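Local coordinates for protein gamma-hexachlorocyclohexane dehydrochlorinase (Novosphingobium barchaimii LL02, PDB 5KVB) that probably catalyses the stepwise dehydrochlorination of the pollutant lindane (gamma-hexachlorocyclohexane) to 1,3,4,6-tetrachloro-1,4-cyclohexadiene, at residues L23-V31 and R38-W49. Sequence-based numbering, arbitrary orientation.
Sequences LYSDQLIGV and RLASIWWDDAEW
Asp26 and Arg38 form a salt bridge in which NH1 of Arg38 donates to OD1 of Asp26 over 2.8 Å. The acceptor lies nearly in the guanidinium plane, whereas the donor sits well above the carboxylate plane, the two groups being turned 64° against each other. A bend at chi3 (-56°) swings NH1 round to the carboxylate, and CG2 of Ile29 covers one face of the guanidinium. OD1 also bonds Arg86 of a second subunit, NE of Arg38 is held by Gln35, and a water links OD2 of Asp26 to OG of Ser41.

Apolar packing centres on Ile42. Ile42 spreads its two branches over the helix, CG2 at 3.6 Å from CB of Asp26 and CD1 at 3.6 Å from CA of Gln27, while CD2 of Leu23 reaches its CB at 3.8 Å. At Gly30 the backbones come close, CA to CA of Leu39 4.6 Å.

Gln27 directs NE2 obliquely at Trp49, 3.3 Å from CZ2, with amide and indole planes almost perpendicular. CG2 of Val31 meets both Leu39 and Trp49, near the probable catalytic residues Asp32 and His80. Helix 10-33 thus packs against helix 36-40 and strands 43-44 and 47-51 within the cone-shaped alpha+beta fold of the NTF2-like SnoaL family.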
ATOM      1  N   LEU A  23     -14.571  -1.557   2.036  1.00  6.00           N
ATOM      2  CA  LEU A  23     -15.222  -0.239   2.178  1.00  5.52           C
ATOM      3  C   LEU A  23     -14.208   0.880   2.023  1.00  6.03           C
ATOM      4  O   LEU A  23     -14.444   1.877   1.314  1.00  6.63           O
ATOM      5  CB  LEU A  23     -15.918  -0.107   3.545  1.00  6.60           C
ATOM      6  CG  LEU A  23     -17.154  -0.984   3.765  1.00  5.33           C
ATOM      7  CD1 LEU A  23     -17.527  -0.964   5.243  1.00  7.89           C
ATOM      8  CD2 LEU A  23     -18.337  -0.492   2.922  1.00  7.52           C
ATOM      9  N   TYR A  24     -13.077   0.720   2.707  1.00  4.31           N
ATOM     10  CA  TYR A  24     -12.061   1.756   2.739  1.00  4.82           C
ATOM     11  C   TYR A  24     -11.408   1.947   1.366  1.00  6.27           C
ATOM     12  O   TYR A  24     -11.259   3.079   0.895  1.00  6.27           O
ATOM     13  CB  TYR A  24     -11.031   1.423   3.804  1.00  7.68           C
ATOM     14  CG  TYR A  24      -9.981   2.482   4.023  1.00  8.08           C
ATOM     15  CD1 TYR A  24     -10.212   3.578   4.851  1.00  6.47           C
ATOM     16  CD2 TYR A  24      -8.758   2.381   3.399  1.00  6.90           C
ATOM     17  CE1 TYR A  24      -9.222   4.537   5.059  1.00  6.78           C
ATOM     18  CE2 TYR A  24      -7.778   3.333   3.593  1.00  8.33           C
ATOM     19  CZ  TYR A  24      -8.008   4.389   4.418  1.00  8.82           C
ATOM     20  OH  TYR A  24      -7.012   5.318   4.596  1.00  8.92           O
ATOM     21  N   SER A  25     -11.028   0.861   0.703  1.00  5.77           N
ATOM     22  CA  SER A  25     -10.508   1.007  -0.649  1.00  5.32           C
ATOM     23  C   SER A  25     -11.557   1.599  -1.597  1.00  5.16           C
ATOM     24  O   SER A  25     -11.200   2.394  -2.477  1.00  5.00           O
ATOM     25  CB  SER A  25      -9.995  -0.333  -1.169  1.00  4.87           C
ATOM     26  OG  SER A  25      -8.771  -0.655  -0.512  1.00  7.11           O
ATOM     27  N   ASP A  26     -12.830   1.250  -1.405  1.00  5.67           N
ATOM     28  CA  ASP A  26     -13.914   1.787  -2.241  1.00  5.89           C
ATOM     29  C   ASP A  26     -14.039   3.313  -2.084  1.00  8.88           C
ATOM     30  O   ASP A  26     -14.362   4.001  -3.051  1.00  7.06           O
ATOM     31  CB  ASP A  26     -15.262   1.113  -1.916  1.00  4.61           C
ATOM     32  CG  ASP A  26     -15.421  -0.257  -2.568  1.00  7.02           C
ATOM     33  OD1 ASP A  26     -14.589  -0.617  -3.438  1.00  8.12           O
ATOM     34  OD2 ASP A  26     -16.388  -0.975  -2.219  1.00  8.52           O
ATOM     35  N   GLN A  27     -13.752   3.839  -0.892  1.00  4.40           N
ATOM     36  CA  GLN A  27     -13.743   5.286  -0.703  1.00  5.15           C
ATOM     37  C   GLN A  27     -12.677   5.924  -1.591  1.00  6.16           C
ATOM     38  O   GLN A  27     -12.948   6.884  -2.316  1.00  6.96           O
ATOM     39  CB  GLN A  27     -13.502   5.648   0.772  1.00  5.30           C
ATOM     40  CG  GLN A  27     -13.824   7.121   1.143  1.00  6.34           C
ATOM     41  CD  GLN A  27     -12.735   8.123   0.779  1.00  8.32           C
ATOM     42  OE1 GLN A  27     -11.591   7.756   0.541  1.00 12.40           O
ATOM     43  NE2 GLN A  27     -13.094   9.406   0.756  1.00 12.19           N
ATOM     44  N   LEU A  28     -11.463   5.389  -1.536  0.53  4.97           N
ATOM     45  CA  LEU A  28     -10.356   5.963  -2.301  0.53  6.53           C
ATOM     46  C   LEU A  28     -10.592   5.836  -3.808  0.53  6.87           C
ATOM     47  O   LEU A  28     -10.418   6.802  -4.557  0.53  6.70           O
ATOM     48  CB  LEU A  28      -9.029   5.299  -1.916  0.53  6.25           C
ATOM     49  CG  LEU A  28      -8.298   5.856  -0.688  0.53  7.91           C
ATOM     50  CD1 LEU A  28      -9.072   5.608   0.595  0.53  6.84           C
ATOM     51  CD2 LEU A  28      -6.889   5.296  -0.569  0.53  7.26           C
ATOM     52  N   ILE A  29     -10.982   4.645  -4.250  1.00  5.49           N
ATOM     53  CA  ILE A  29     -11.234   4.397  -5.673  1.00  5.64           C
ATOM     54  C   ILE A  29     -12.408   5.249  -6.185  1.00  7.60           C
ATOM     55  O   ILE A  29     -12.341   5.839  -7.268  1.00  8.35           O
ATOM     56  CB  ILE A  29     -11.511   2.888  -5.924  1.00  4.56           C
ATOM     57  CG1 ILE A  29     -10.262   2.045  -5.627  1.00  5.57           C
ATOM     58  CG2 ILE A  29     -11.950   2.627  -7.367  1.00  7.26           C
ATOM     59  CD1 ILE A  29     -10.564   0.568  -5.396  1.00  7.52           C
ATOM     60  N   GLY A  30     -13.462   5.360  -5.386  1.00  7.05           N
ATOM     61  CA  GLY A  30     -14.627   6.144  -5.784  1.00  6.34           C
ATOM     62  C   GLY A  30     -14.288   7.611  -5.967  1.00  7.99           C
ATOM     63  O   GLY A  30     -14.713   8.233  -6.941  1.00  9.33           O
ATOM     64  N   VAL A  31     -13.489   8.171  -5.065  1.00  6.86           N
ATOM     65  CA  VAL A  31     -13.103   9.580  -5.188  1.00  7.45           C
ATOM     66  C   VAL A  31     -12.127   9.805  -6.364  1.00 14.21           C
ATOM     67  O   VAL A  31     -12.219  10.810  -7.085  1.00 12.63           O
ATOM     68  CB  VAL A  31     -12.491  10.100  -3.863  1.00  8.53           C
ATOM     69  CG1 VAL A  31     -11.849  11.469  -4.049  1.00 16.76           C
ATOM     70  CG2 VAL A  31     -13.552  10.166  -2.777  1.00 10.71           C
ATOM     71  N   ARG A  38     -20.032   3.650  -6.621  1.00 11.59           N
ATOM     72  CA  ARG A  38     -19.136   3.017  -5.661  1.00 11.40           C
ATOM     73  C   ARG A  38     -19.012   3.880  -4.407  1.00 10.32           C
ATOM     74  O   ARG A  38     -19.104   3.372  -3.289  1.00 10.46           O
ATOM     75  CB  ARG A  38     -17.752   2.768  -6.279  1.00  9.77           C
ATOM     76  CG  ARG A  38     -16.755   2.119  -5.305  1.00  9.87           C
ATOM     77  CD  ARG A  38     -15.337   1.965  -5.888  1.00  9.25           C
ATOM     78  NE  ARG A  38     -15.319   1.214  -7.146  1.00 14.52           N
ATOM     79  CZ  ARG A  38     -15.129  -0.096  -7.243  1.00 11.06           C
ATOM     80  NH1 ARG A  38     -14.919  -0.838  -6.165  1.00 16.08           N
ATOM     81  NH2 ARG A  38     -15.131  -0.677  -8.440  1.00 23.63           N
ATOM     82  N   LEU A  39     -18.817   5.178  -4.591  1.00 10.62           N
ATOM     83  CA  LEU A  39     -18.626   6.081  -3.463  1.00  8.50           C
ATOM     84  C   LEU A  39     -19.871   6.197  -2.576  1.00 12.44           C
ATOM     85  O   LEU A  39     -19.754   6.290  -1.351  1.00 11.97           O
ATOM     86  CB  LEU A  39     -18.210   7.473  -3.965  1.00 10.64           C
ATOM     87  CG  LEU A  39     -17.885   8.554  -2.928  1.00  9.88           C
ATOM     88  CD1 LEU A  39     -16.806   8.120  -1.920  1.00 10.53           C
ATOM     89  CD2 LEU A  39     -17.461   9.827  -3.634  1.00 13.21           C
ATOM     90  N   ALA A  40     -21.054   6.188  -3.186  1.00 11.51           N
ATOM     91  CA  ALA A  40     -22.291   6.318  -2.415  1.00 11.88           C
ATOM     92  C   ALA A  40     -22.604   5.069  -1.590  1.00 11.22           C
ATOM     93  O   ALA A  40     -23.222   5.162  -0.530  1.00 11.99           O
ATOM     94  CB  ALA A  40     -23.465   6.637  -3.345  1.00 14.32           C
ATOM     95  N   SER A  41     -22.157   3.911  -2.071  1.00  9.50           N
ATOM     96  CA  SER A  41     -22.533   2.612  -1.523  1.00  8.56           C
ATOM     97  C   SER A  41     -21.978   2.310  -0.126  1.00  8.53           C
ATOM     98  O   SER A  41     -22.483   1.418   0.554  1.00 11.09           O
ATOM     99  CB  SER A  41     -22.081   1.486  -2.470  1.00 12.11           C
ATOM    100  OG  SER A  41     -20.665   1.391  -2.520  1.00 15.83           O
ATOM    101  N   ILE A  42     -20.951   3.040   0.293  1.00  9.05           N
ATOM    102  CA  ILE A  42     -20.170   2.666   1.475  1.00  7.57           C
ATOM    103  C   ILE A  42     -20.574   3.369   2.778  1.00  4.76           C
ATOM    104  O   ILE A  42     -19.969   3.105   3.825  1.00  5.78           O
ATOM    105  CB  ILE A  42     -18.660   2.940   1.242  1.00  7.67           C
ATOM    106  CG1 ILE A  42     -18.404   4.449   1.147  1.00  7.37           C
ATOM    107  CG2 ILE A  42     -18.150   2.222  -0.013  1.00 10.00           C
ATOM    108  CD1 ILE A  42     -16.968   4.843   0.734  1.00 11.31           C
ATOM    109  N   TRP A  43     -21.589   4.241   2.728  1.00  7.13           N
ATOM    110  CA  TRP A  43     -21.965   5.098   3.869  1.00  6.81           C
ATOM    111  C   TRP A  43     -23.339   4.788   4.455  1.00  5.81           C
ATOM    112  O   TRP A  43     -24.321   4.701   3.712  1.00  8.44           O
ATOM    113  CB  TRP A  43     -21.992   6.581   3.463  1.00  6.95           C
ATOM    114  CG  TRP A  43     -20.785   7.092   2.740  1.00  6.31           C
ATOM    115  CD1 TRP A  43     -20.616   7.154   1.385  1.00  8.02           C
ATOM    116  CD2 TRP A  43     -19.583   7.603   3.320  1.00  6.08           C
ATOM    117  NE1 TRP A  43     -19.382   7.681   1.086  1.00  9.11           N
ATOM    118  CE2 TRP A  43     -18.720   7.952   2.257  1.00  7.79           C
ATOM    119  CE3 TRP A  43     -19.146   7.791   4.634  1.00  6.51           C
ATOM    120  CZ2 TRP A  43     -17.447   8.498   2.469  1.00 10.14           C
ATOM    121  CZ3 TRP A  43     -17.882   8.332   4.847  1.00  7.46           C
ATOM    122  CH2 TRP A  43     -17.050   8.684   3.768  1.00  7.69           C
ATOM    123  N   TRP A  44     -23.436   4.707   5.777  1.00  6.64           N
ATOM    124  CA  TRP A  44     -24.763   4.777   6.411  1.00  6.40           C
ATOM    125  C   TRP A  44     -25.352   6.168   6.167  1.00  7.22           C
ATOM    126  O   TRP A  44     -24.617   7.132   5.952  1.00  7.81           O
ATOM    127  CB  TRP A  44     -24.679   4.498   7.914  1.00  6.72           C
ATOM    128  CG  TRP A  44     -24.300   3.089   8.254  1.00  7.61           C
ATOM    129  CD1 TRP A  44     -23.230   2.682   9.006  1.00  8.16           C
ATOM    130  CD2 TRP A  44     -24.991   1.901   7.855  1.00  8.30           C
ATOM    131  NE1 TRP A  44     -23.219   1.308   9.096  1.00  7.15           N
ATOM    132  CE2 TRP A  44     -24.285   0.803   8.396  1.00  7.50           C
ATOM    133  CE3 TRP A  44     -26.132   1.654   7.080  1.00 10.76           C
ATOM    134  CZ2 TRP A  44     -24.682  -0.518   8.186  1.00 12.05           C
ATOM    135  CZ3 TRP A  44     -26.526   0.343   6.876  1.00 11.85           C
ATOM    136  CH2 TRP A  44     -25.802  -0.727   7.423  1.00 10.91           C
ATOM    137  N   ASP A  45     -26.676   6.284   6.205  1.00  8.17           N
ATOM    138  CA  ASP A  45     -27.299   7.574   5.912  1.00  8.18           C
ATOM    139  C   ASP A  45     -26.969   8.646   6.948  1.00  7.28           C
ATOM    140  O   ASP A  45     -27.045   9.854   6.635  1.00  7.80           O
ATOM    141  CB  ASP A  45     -28.817   7.421   5.777  1.00  9.41           C
ATOM    142  CG  ASP A  45     -29.223   6.740   4.482  1.00 12.12           C
ATOM    143  OD1 ASP A  45     -28.408   6.694   3.538  1.00 16.18           O
ATOM    144  OD2 ASP A  45     -30.374   6.268   4.395  1.00 20.26           O
ATOM    145  N   ASP A  46     -26.576   8.229   8.155  1.00  8.16           N
ATOM    146  CA  ASP A  46     -26.148   9.177   9.182  1.00  6.97           C
ATOM    147  C   ASP A  46     -24.626   9.223   9.374  1.00  8.49           C
ATOM    148  O   ASP A  46     -24.135   9.791  10.343  1.00  9.56           O
ATOM    149  CB  ASP A  46     -26.852   8.873  10.518  1.00  9.19           C
ATOM    150  CG  ASP A  46     -26.602   7.455  11.013  1.00 11.84           C
ATOM    151  OD1 ASP A  46     -26.259   6.571  10.194  1.00 12.09           O
ATOM    152  OD2 ASP A  46     -26.751   7.221  12.236  1.00 15.07           O
ATOM    153  N   ALA A  47     -23.879   8.650   8.433  1.00  8.22           N
ATOM    154  CA  ALA A  47     -22.416   8.718   8.508  1.00  8.22           C
ATOM    155  C   ALA A  47     -21.924  10.147   8.320  1.00  6.97           C
ATOM    156  O   ALA A  47     -22.523  10.918   7.562  1.00  9.56           O
ATOM    157  CB  ALA A  47     -21.779   7.798   7.459  1.00  7.43           C
ATOM    158  N   GLU A  48     -20.844  10.501   9.009  1.00  8.38           N
ATOM    159  CA  GLU A  48     -20.272  11.839   8.917  1.00  8.38           C
ATOM    160  C   GLU A  48     -18.843  11.830   8.374  1.00  9.24           C
ATOM    161  O   GLU A  48     -17.963  11.176   8.923  1.00 10.44           O
ATOM    162  CB  GLU A  48     -20.309  12.527  10.286  1.00 13.63           C
ATOM    163  CG  GLU A  48     -21.724  12.866  10.751  1.00 17.05           C
ATOM    164  CD  GLU A  48     -21.749  13.673  12.041  1.00 28.44           C
ATOM    165  OE1 GLU A  48     -20.775  13.600  12.820  1.00 38.63           O
ATOM    166  OE2 GLU A  48     -22.749  14.385  12.270  1.00 37.91           O
ATOM    167  N   TRP A  49     -18.635  12.569   7.293  1.00  8.61           N
ATOM    168  CA  TRP A  49     -17.312  12.747   6.703  1.00  9.52           C
ATOM    169  C   TRP A  49     -16.879  14.185   6.959  1.00 10.81           C
ATOM    170  O   TRP A  49     -17.494  15.118   6.441  1.00 10.95           O
ATOM    171  CB  TRP A  49     -17.362  12.418   5.206  1.00  9.27           C
ATOM    172  CG  TRP A  49     -16.056  12.536   4.425  1.00  8.30           C
ATOM    173  CD1 TRP A  49     -14.802  12.782   4.917  1.00 13.15           C
ATOM    174  CD2 TRP A  49     -15.905  12.390   3.006  1.00  9.10           C
ATOM    175  NE1 TRP A  49     -13.883  12.806   3.883  1.00 10.59           N
ATOM    176  CE2 TRP A  49     -14.540  12.577   2.704  1.00  8.99           C
ATOM    177  CE3 TRP A  49     -16.796  12.126   1.962  1.00  8.59           C
ATOM    178  CZ2 TRP A  49     -14.048  12.499   1.398  1.00  9.20           C
ATOM    179  CZ3 TRP A  49     -16.308  12.057   0.664  1.00 12.42           C
ATOM    180  CH2 TRP A  49     -14.945  12.249   0.395  1.00  9.37           C
TER
HETATM  181  O   HOH W   1     -18.989  -0.466  -3.184  1.00 22.25           O